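Local coordinates for nucleoside phosphorylase, putative (Trypanosoma brucei, PDB 3BJE), which catalyses the phosphorolysis of uridine to uracil and ribose 1-phosphate, working as a homodimer with a calcium ion bound between its subunits, at residues Ile46-Asp51 against Asn105-Leu110; Ile76-Gly81 against Pro87-Ser92; Asn99-Leu104 against Cys299-Met304. All blocks are in the same frame, centred on the assembly; numbering follows the deposited sequence.

Interaction 1 of 3, residues Ile46-Asp51 against Asn105-Leu110; sequences IIFVGD and NEIHAL. With R1P (1-O-phosphono-alpha-D-ribofuranose), chain C.
Ile107 is the one helix residue in 105-110 that reaches strand 46-49, and it meets two strand residues, Ile46 and Phe48. Start at its CB, which leaves the helix toward the strand and branches there. CG2, the shorter branch, stays near the helix and brushes Ile46 CD1 at 4.1 Å. The other branch carries the contact. CG1 lies anti to the carbonyl carbon (chi1 -72°) and the chain then runs on extended (chi2 164°), pushing CD1 out to the strand. There CD1 touches Phe48 CE1 and Phe48 CZ, each at 3.6 Å, coming to the rim of the ring within its plane. The same methyl is 3.9 Å from Ile46 CD1, so the two isoleucines meet tip to tip beside the phenyl edge. All three residues are buried, and nothing polar passes between the segments.

Just past the strand, Gly50 N donates to O2P of the ribose 1-phosphate, 2.9 Å away, through a rather bent bond (139° at the hydrogen). The next residue, Asp51, uses OD1 to cap Gly53 N at the turn into helix 54-59.

In the fold, strand 45-49 runs parallel between strands 86-92 and 142-151, and Ile91 of strand 86-92 packs against Ile46, Phe48 and Ile107 together. Helix 97-112 covers the Ile46 and Phe48 side, while Ile47 and Val49 turn to the other face, where helix 54-59 lies against both and helix 329-348 packs on Ile47.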
loop_
_atom_site.group_PDB
_atom_site.type_symbol
_atom_site.label_atom_id
_atom_site.label_comp_id
_atom_site.label_asym_id
_atom_site.label_seq_id
_atom_site.Cartn_x
_atom_site.Cartn_y
_atom_site.Cartn_z
ATOM N N ILE A 46 -9.915 15.219 10.864
ATOM C CA ILE A 46 -8.646 14.707 10.357
ATOM C C ILE A 46 -8.476 14.936 8.868
ATOM O O ILE A 46 -9.392 14.709 8.092
ATOM C CB ILE A 46 -8.556 13.167 10.615
ATOM C CG1 ILE A 46 -8.683 12.878 12.117
ATOM C CG2 ILE A 46 -7.252 12.571 10.055
ATOM C CD1 ILE A 46 -8.880 11.391 12.501
ATOM N N ILE A 47 -7.293 15.413 8.484
ATOM C CA ILE A 47 -6.889 15.429 7.091
ATOM C C ILE A 47 -5.885 14.314 6.855
ATOM O O ILE A 47 -4.919 14.218 7.591
ATOM C CB ILE A 47 -6.231 16.744 6.696
ATOM C CG1 ILE A 47 -7.204 17.892 6.879
ATOM C CG2 ILE A 47 -5.790 16.680 5.233
ATOM C CD1 ILE A 47 -6.602 19.250 6.614
ATOM N N PHE A 48 -6.142 13.478 5.844
ATOM C CA PHE A 48 -5.198 12.458 5.387
ATOM C C PHE A 48 -4.409 13.016 4.212
ATOM O O PHE A 48 -4.969 13.619 3.286
ATOM C CB PHE A 48 -5.918 11.216 4.876
ATOM C CG PHE A 48 -6.423 10.267 5.922
ATOM C CD1 PHE A 48 -5.991 10.270 7.236
ATOM C CD2 PHE A 48 -7.298 9.281 5.519
ATOM C CE1 PHE A 48 -6.483 9.327 8.128
ATOM C CE2 PHE A 48 -7.779 8.347 6.402
ATOM C CZ PHE A 48 -7.373 8.371 7.704
ATOM N N VAL A 49 -3.108 12.796 4.230
ATOM C CA VAL A 49 -2.268 13.054 3.067
ATOM C C VAL A 49 -1.461 11.806 2.800
ATOM O O VAL A 49 -1.171 11.067 3.699
ATOM C CB VAL A 49 -1.316 14.245 3.302
ATOM C CG1 VAL A 49 -2.138 15.528 3.473
ATOM C CG2 VAL A 49 -0.397 14.007 4.509
ATOM N N GLY A 50 -1.086 11.538 1.559
ATOM C CA GLY A 50 -0.287 10.349 1.313
ATOM C C GLY A 50 1.175 10.574 1.663
ATOM O O GLY A 50 1.833 9.716 2.272
ATOM N N ASP A 51 1.691 11.712 1.236
ATOM C CA ASP A 51 3.095 12.044 1.332
ATOM C C ASP A 51 3.423 12.587 2.723
ATOM O O ASP A 51 2.858 13.607 3.131
ATOM C CB ASP A 51 3.394 13.108 0.275
ATOM C CG ASP A 51 4.865 13.495 0.206
ATOM O OD1 ASP A 51 5.686 13.031 1.028
ATOM O OD2 ASP A 51 5.198 14.306 -0.675
ATOM N N ASN A 105 -8.263 1.599 10.992
ATOM C CA ASN A 105 -8.437 0.681 12.128
ATOM C C ASN A 105 -7.861 1.280 13.408
ATOM O O ASN A 105 -8.473 1.185 14.478
ATOM C CB ASN A 105 -7.756 -0.658 11.837
ATOM C CG ASN A 105 -8.684 -1.644 11.184
ATOM O OD1 ASN A 105 -9.349 -2.408 11.884
ATOM N ND2 ASN A 105 -8.762 -1.617 9.852
ATOM N N GLU A 106 -6.700 1.917 13.285
ATOM C CA GLU A 106 -6.040 2.479 14.444
ATOM C C GLU A 106 -6.750 3.735 14.955
ATOM O O GLU A 106 -6.904 3.889 16.167
ATOM C CB GLU A 106 -4.542 2.661 14.168
ATOM C CG GLU A 106 -3.891 1.307 13.908
ATOM C CD GLU A 106 -2.398 1.344 13.682
ATOM O OE1 GLU A 106 -1.789 2.428 13.727
ATOM O OE2 GLU A 106 -1.823 0.263 13.454
ATOM N N ILE A 107 -7.229 4.583 14.042
ATOM C CA ILE A 107 -8.095 5.713 14.440
ATOM C C ILE A 107 -9.357 5.200 15.162
ATOM O O ILE A 107 -9.789 5.758 16.182
ATOM C CB ILE A 107 -8.474 6.592 13.221
ATOM C CG1 ILE A 107 -7.258 7.405 12.741
ATOM C CG2 ILE A 107 -9.671 7.519 13.556
ATOM C CD1 ILE A 107 -7.442 7.999 11.331
ATOM N N HIS A 108 -9.973 4.152 14.609
ATOM C CA HIS A 108 -11.142 3.526 15.257
ATOM C C HIS A 108 -10.866 3.114 16.687
ATOM O O HIS A 108 -11.642 3.467 17.580
ATOM C CB HIS A 108 -11.647 2.348 14.417
ATOM C CG HIS A 108 -12.871 1.693 14.962
ATOM N ND1 HIS A 108 -13.966 2.416 15.376
ATOM C CD2 HIS A 108 -13.175 0.386 15.166
ATOM C CE1 HIS A 108 -14.892 1.579 15.821
ATOM N NE2 HIS A 108 -14.435 0.345 15.710
ATOM N N ALA A 109 -9.741 2.436 16.908
ATOM C CA ALA A 109 -9.341 2.050 18.254
ATOM C C ALA A 109 -9.033 3.265 19.141
ATOM O O ALA A 109 -9.448 3.328 20.301
ATOM C CB ALA A 109 -8.132 1.078 18.197
ATOM N N LEU A 110 -8.319 4.251 18.605
ATOM C CA LEU A 110 -8.029 5.441 19.404
ATOM C C LEU A 110 -9.290 6.197 19.845
ATOM O O LEU A 110 -9.345 6.744 20.962
ATOM C CB LEU A 110 -7.077 6.364 18.664
ATOM C CG LEU A 110 -5.657 5.817 18.508
ATOM C CD1 LEU A 110 -4.866 6.723 17.585
ATOM C CD2 LEU A 110 -4.944 5.702 19.844
HETATM C C5 R1P C . 1.270 8.049 -5.829
HETATM O O5 R1P C . 2.252 8.921 -6.407
HETATM C C4 R1P C . 0.636 8.693 -4.610
HETATM O O4 R1P C . 0.172 10.024 -4.896
HETATM C C1 R1P C . -1.236 10.132 -4.660
HETATM C C2 R1P C . -1.731 8.681 -4.783
HETATM O O2 R1P C . -3.046 8.393 -4.253
HETATM C C3 R1P C . -0.578 7.920 -4.123
HETATM O O3 R1P C . -0.621 7.989 -2.688
HETATM O O1 R1P C . -1.571 10.795 -3.395
HETATM P P R1P C . -0.589 11.544 -2.352
HETATM O O1P R1P C . 0.261 10.351 -1.892
HETATM O O2P R1P C . -1.529 12.076 -1.285
HETATM O O3P R1P C . 0.227 12.572 -3.067
#

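Interaction 2 of 3, residues Ile76-Gly81 against Pro87-Ser92; sequences IRFATG and PVTVIS
Ser92 holds its OG between its own backbone N and carbonyl carbon (chi1 62°), which aims the hydroxyl across at Arg77 and lets it accept from Arg77 N at 2.8 Å; it is bonded to Glu75 O as well. Thr80 and Thr89 both set OG1 anti to the carbonyl carbon (chi1 -64° and -61°), and their hydroxyls meet across the strands at 2.7 Å. Here Thr89 OG1 gives its proton to Thr80 OG1. The pair does not stand alone, since Thr89 OG1 is also bonded to Ala43 N and Thr80 OG1 to Glu41 O, tying the hairpin to the chain just before strand 45-49.

The backbone ladder runs from the Ser92 end, past the threonines, to Gly81 and Val88. Ser92 N donates to Arg77 O at 2.8 Å in the carbonyl plane, and Ala79 and Val90 exchange a reciprocal pair. Gly81 and Val88 form the next such pair, though Val88 N approaches from above the plane of the Gly81 carbonyl. On the face of Thr80 and Thr89, Phe78 CB rests 3.9 Å from Ile91 CG1, and its CD1 lies obliquely 4.0 Å from Thr89 CG2. Arg77 leads its guanidinium group away to salt bridges with Asp56 and Asp72.

This is a two-stranded antiparallel beta hairpin, with Phe78-Ile91 and Thr80-Thr89 as non-hydrogen-bonded pairs alternating with hydrogen-bonded ones. Its second strand continues the sheet by pairing in parallel with strand 45-49.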
loop_
_atom_site.group_PDB
_atom_site.type_symbol
_atom_site.label_atom_id
_atom_site.label_comp_id
_atom_site.label_asym_id
_atom_site.label_seq_id
_atom_site.Cartn_x
_atom_site.Cartn_y
_atom_site.Cartn_z
ATOM N N ILE A 76 4.181 7.178 8.537
ATOM C CA ILE A 76 2.989 7.630 9.262
ATOM C C ILE A 76 3.351 8.752 10.243
ATOM O O ILE A 76 3.924 8.515 11.295
ATOM C CB ILE A 76 2.318 6.453 10.009
ATOM C CG1 ILE A 76 2.170 5.221 9.094
ATOM C CG2 ILE A 76 0.950 6.871 10.577
ATOM C CD1 ILE A 76 1.415 5.482 7.834
ATOM N N ARG A 77 3.024 9.986 9.858
ATOM C CA ARG A 77 3.299 11.178 10.662
ATOM C C ARG A 77 1.989 11.832 11.052
ATOM O O ARG A 77 1.036 11.797 10.281
ATOM C CB ARG A 77 4.133 12.179 9.874
ATOM C CG ARG A 77 5.433 11.658 9.344
ATOM C CD ARG A 77 6.196 12.803 8.668
ATOM N NE ARG A 77 6.419 13.895 9.615
ATOM C CZ ARG A 77 6.663 15.166 9.307
ATOM N NH1 ARG A 77 6.715 15.589 8.047
ATOM N NH2 ARG A 77 6.847 16.028 10.293
ATOM N N PHE A 78 1.929 12.438 12.232
ATOM C CA PHE A 78 0.777 13.253 12.591
ATOM C C PHE A 78 1.183 14.527 13.315
ATOM O O PHE A 78 2.267 14.640 13.906
ATOM C CB PHE A 78 -0.253 12.468 13.417
ATOM C CG PHE A 78 -0.021 12.527 14.896
ATOM C CD1 PHE A 78 -0.649 13.483 15.674
ATOM C CD2 PHE A 78 0.838 11.614 15.512
ATOM C CE1 PHE A 78 -0.429 13.549 17.022
ATOM C CE2 PHE A 78 1.066 11.676 16.874
ATOM C CZ PHE A 78 0.442 12.644 17.628
ATOM N N ALA A 79 0.268 15.485 13.277
ATOM C CA ALA A 79 0.373 16.704 14.084
ATOM C C ALA A 79 -1.034 17.161 14.376
ATOM O O ALA A 79 -1.888 17.145 13.488
ATOM C CB ALA A 79 1.138 17.793 13.329
ATOM N N THR A 80 -1.260 17.602 15.603
ATOM C CA THR A 80 -2.577 18.043 16.051
ATOM C C THR A 80 -2.465 19.452 16.594
ATOM O O THR A 80 -1.675 19.697 17.495
ATOM C CB THR A 80 -3.104 17.100 17.154
ATOM O OG1 THR A 80 -3.274 15.792 16.584
ATOM C CG2 THR A 80 -4.427 17.621 17.728
ATOM N N GLY A 81 -3.241 20.368 16.020
ATOM C CA GLY A 81 -3.331 21.744 16.508
ATOM C C GLY A 81 -4.770 22.190 16.377
ATOM O O GLY A 81 -5.683 21.394 16.573
ATOM N N PRO A 87 -10.098 22.011 16.789
ATOM C CA PRO A 87 -9.055 20.989 16.708
ATOM C C PRO A 87 -9.032 20.260 15.384
ATOM O O PRO A 87 -10.082 19.846 14.865
ATOM C CB PRO A 87 -9.430 20.021 17.826
ATOM C CG PRO A 87 -10.167 20.875 18.805
ATOM C CD PRO A 87 -10.995 21.761 17.928
ATOM N N VAL A 88 -7.825 20.108 14.858
ATOM C CA VAL A 88 -7.605 19.338 13.634
ATOM C C VAL A 88 -6.310 18.541 13.774
ATOM O O VAL A 88 -5.355 18.987 14.423
ATOM C CB VAL A 88 -7.540 20.242 12.382
ATOM C CG1 VAL A 88 -7.253 19.401 11.113
ATOM C CG2 VAL A 88 -8.835 21.029 12.214
ATOM N N THR A 89 -6.309 17.348 13.190
ATOM C CA THR A 89 -5.107 16.503 13.109
ATOM C C THR A 89 -4.817 16.223 11.628
ATOM O O THR A 89 -5.731 15.895 10.875
ATOM C CB THR A 89 -5.300 15.144 13.832
ATOM O OG1 THR A 89 -5.560 15.377 15.215
ATOM C CG2 THR A 89 -4.057 14.239 13.702
ATOM N N VAL A 90 -3.559 16.393 11.221
ATOM C CA VAL A 90 -3.128 15.969 9.869
ATOM C C VAL A 90 -2.304 14.699 10.067
ATOM O O VAL A 90 -1.468 14.647 10.977
ATOM C CB VAL A 90 -2.343 17.063 9.088
ATOM C CG1 VAL A 90 -1.145 17.595 9.868
ATOM C CG2 VAL A 90 -1.921 16.539 7.692
ATOM N N ILE A 91 -2.598 13.679 9.253
ATOM C CA ILE A 91 -1.934 12.384 9.288
ATOM C C ILE A 91 -1.477 12.010 7.881
ATOM O O ILE A 91 -2.285 12.075 6.932
ATOM C CB ILE A 91 -2.880 11.254 9.775
ATOM C CG1 ILE A 91 -3.336 11.528 11.206
ATOM C CG2 ILE A 91 -2.198 9.891 9.670
ATOM C CD1 ILE A 91 -4.397 10.559 11.723
ATOM N N SER A 92 -0.208 11.630 7.742
ATOM C CA SER A 92 0.231 10.991 6.522
ATOM C C SER A 92 0.014 9.486 6.616
ATOM O O SER A 92 0.349 8.871 7.620
ATOM C CB SER A 92 1.700 11.284 6.191
ATOM O OG SER A 92 2.607 10.811 7.178
#

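Interaction 3 of 3, residues Asn99-Leu104 against Cys299-Met304; sequences NIEIVL and CYLSDM. With CA (calcium ion), chain G.
Two nearly parallel helices of the nucleoside phosphorylase fold pack here, and the first also carries Asn99, one of the ligands of the calcium ion at the dimer interface. The segments 99-104 and 299-304 cross at -24° with their axes 10.4 Å apart, a wide spacing bridged by leucines. Leu104 turns its side chain toward the second helix, and its CD1 lands on Leu301 CB at 3.7 Å. The two leucine side chains cross at a slant, and Leu301 lays CD1 against Glu101 CA at 3.8 Å, with the Glu101 CG methylene a little farther off at 4.1 Å.

Past that methylene the Glu101 chain bends at chi2 (-102°), carrying the buried carboxylate out of the leucine layer. OE2 bonds Tyr177 OH, and OE1 takes the backbone N of both Phe250 and Tyr251 of the second subunit, so the group is gripped from both chains.

Two residues before Glu101, Asn99 OD1 binds the calcium ion at 2.4 Å. Seven further atoms complete the shell, among them Met95 O and Asp98 OD1, and Met95, Asp98 and Asn99 of the second subunit supply ligands as well. The amide is fixed in rotation by its other end, with ND2 bonded to Thr93 O and Glu75 OE2.

Leu104 also covers Ser302, whose hydroxyl is already bonded to Ile298 O one turn back; Leu104 CD1 sits 3.7 Å from Ser302 OG.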
loop_
_atom_site.group_PDB
_atom_site.type_symbol
_atom_site.label_atom_id
_atom_site.label_comp_id
_atom_site.label_asym_id
_atom_site.label_seq_id
_atom_site.Cartn_x
_atom_site.Cartn_y
_atom_site.Cartn_z
ATOM N N ASN A 99 -2.647 0.884 3.310
ATOM C CA ASN A 99 -2.210 1.857 4.329
ATOM C C ASN A 99 -3.407 2.522 5.003
ATOM O O ASN A 99 -3.415 2.776 6.218
ATOM C CB ASN A 99 -1.298 2.905 3.707
ATOM C CG ASN A 99 0.069 2.344 3.331
ATOM O OD1 ASN A 99 0.184 1.305 2.651
ATOM N ND2 ASN A 99 1.118 3.033 3.782
ATOM N N ILE A 100 -4.429 2.819 4.199
ATOM C CA ILE A 100 -5.677 3.370 4.724
ATOM C C ILE A 100 -6.322 2.399 5.717
ATOM O O ILE A 100 -6.782 2.802 6.794
ATOM C CB ILE A 100 -6.677 3.745 3.570
ATOM C CG1 ILE A 100 -6.149 4.893 2.684
ATOM C CG2 ILE A 100 -8.048 4.095 4.162
ATOM C CD1 ILE A 100 -5.719 6.154 3.425
ATOM N N GLU A 101 -6.360 1.126 5.345
ATOM C CA GLU A 101 -6.971 0.104 6.192
ATOM C C GLU A 101 -6.254 0.106 7.555
ATOM O O GLU A 101 -6.891 0.064 8.606
ATOM C CB GLU A 101 -6.896 -1.262 5.502
ATOM C CG GLU A 101 -7.719 -2.376 6.191
ATOM C CD GLU A 101 -6.918 -3.372 7.043
ATOM O OE1 GLU A 101 -5.722 -3.086 7.358
ATOM O OE2 GLU A 101 -7.481 -4.427 7.408
ATOM N N ILE A 102 -4.927 0.197 7.527
ATOM C CA ILE A 102 -4.164 0.275 8.766
ATOM C C ILE A 102 -4.562 1.498 9.592
ATOM O O ILE A 102 -4.921 1.410 10.768
ATOM C CB ILE A 102 -2.665 0.317 8.460
ATOM C CG1 ILE A 102 -2.200 -1.067 7.997
ATOM C CG2 ILE A 102 -1.870 0.753 9.715
ATOM C CD1 ILE A 102 -0.796 -1.085 7.410
ATOM N N VAL A 103 -4.474 2.665 8.982
ATOM C CA VAL A 103 -4.675 3.898 9.723
ATOM C C VAL A 103 -6.119 4.048 10.232
ATOM O O VAL A 103 -6.335 4.524 11.365
ATOM C CB VAL A 103 -4.233 5.106 8.870
ATOM C CG1 VAL A 103 -4.553 6.434 9.570
ATOM C CG2 VAL A 103 -2.726 5.026 8.611
ATOM N N LEU A 104 -7.114 3.708 9.402
ATOM C CA LEU A 104 -8.502 3.792 9.871
ATOM C C LEU A 104 -8.815 2.814 11.014
ATOM O O LEU A 104 -9.581 3.170 11.923
ATOM C CB LEU A 104 -9.515 3.628 8.739
ATOM C CG LEU A 104 -9.728 4.871 7.871
ATOM C CD1 LEU A 104 -10.684 4.492 6.740
ATOM C CD2 LEU A 104 -10.248 6.065 8.655
ATOM N N CYS A 299 -13.479 5.947 1.770
ATOM C CA CYS A 299 -14.928 6.090 1.738
ATOM C C CYS A 299 -15.655 4.865 2.318
ATOM O O CYS A 299 -16.589 4.984 3.116
ATOM C CB CYS A 299 -15.391 6.364 0.313
ATOM S SG CYS A 299 -14.929 8.019 -0.264
ATOM N N TYR A 300 -15.256 3.689 1.868
ATOM C CA TYR A 300 -15.936 2.458 2.274
ATOM C C TYR A 300 -15.790 2.149 3.758
ATOM O O TYR A 300 -16.775 1.869 4.450
ATOM C CB TYR A 300 -15.432 1.273 1.450
ATOM C CG TYR A 300 -16.205 0.003 1.730
ATOM C CD1 TYR A 300 -17.308 -0.359 0.968
ATOM C CD2 TYR A 300 -15.846 -0.824 2.784
ATOM C CE1 TYR A 300 -18.027 -1.513 1.255
ATOM C CE2 TYR A 300 -16.548 -1.986 3.078
ATOM C CZ TYR A 300 -17.651 -2.319 2.314
ATOM O OH TYR A 300 -18.365 -3.459 2.589
ATOM N N LEU A 301 -14.558 2.160 4.238
ATOM C CA LEU A 301 -14.299 1.796 5.626
ATOM C C LEU A 301 -14.837 2.891 6.572
ATOM O O LEU A 301 -15.388 2.556 7.620
ATOM C CB LEU A 301 -12.812 1.593 5.827
ATOM C CG LEU A 301 -12.212 0.388 5.074
ATOM C CD1 LEU A 301 -10.706 0.311 5.288
ATOM C CD2 LEU A 301 -12.816 -0.929 5.549
ATOM N N SER A 302 -14.733 4.173 6.184
ATOM C CA SER A 302 -15.292 5.253 7.019
ATOM C C SER A 302 -16.808 5.113 7.109
ATOM O O SER A 302 -17.391 5.203 8.212
ATOM C CB SER A 302 -14.893 6.643 6.512
ATOM O OG SER A 302 -13.494 6.827 6.586
ATOM N N ASP A 303 -17.456 4.895 5.965
ATOM C CA ASP A 303 -18.899 4.753 5.960
ATOM C C ASP A 303 -19.317 3.562 6.814
ATOM O O ASP A 303 -20.305 3.637 7.544
ATOM C CB ASP A 303 -19.448 4.633 4.538
ATOM C CG ASP A 303 -20.902 4.240 4.524
ATOM O OD1 ASP A 303 -21.763 5.146 4.667
ATOM O OD2 ASP A 303 -21.184 3.027 4.417
ATOM N N MET A 304 -18.561 2.471 6.725
ATOM C CA MET A 304 -18.843 1.283 7.527
ATOM C C MET A 304 -18.846 1.609 9.026
ATOM O O MET A 304 -19.683 1.079 9.768
ATOM C CB MET A 304 -17.851 0.162 7.198
ATOM C CG MET A 304 -17.981 -1.075 8.081
ATOM S SD MET A 304 -17.111 -2.450 7.331
ATOM C CE MET A 304 -18.373 -2.968 6.164
HETATM CA CA CA G . 0.611 0.576 0.368
#

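How the interactions relate
Along the chain, the hairpin of interaction 2 (76-81 with 87-92) falls entirely between the two segments of interaction 1, and helix 97-112 follows directly and serves both interactions 1 and 3. Interaction 3 reaches almost 200 residues ahead to helix 295-305. The centres of interactions 1 and 2 lie about 8 Å apart, as do those of 1 and 3, while 2 and 3 are about 16 Å apart. Interaction 1 is therefore the middle piece: the backbone of Ile47 hydrogen-bonds to those of Thr89 and Ile91, and Phe48 packs on Ile100, Val103 and Leu104. Apolar packing round Phe48 thus joins the strand that leads to the ribose-phosphate loop to the helix that carries part of the calcium site.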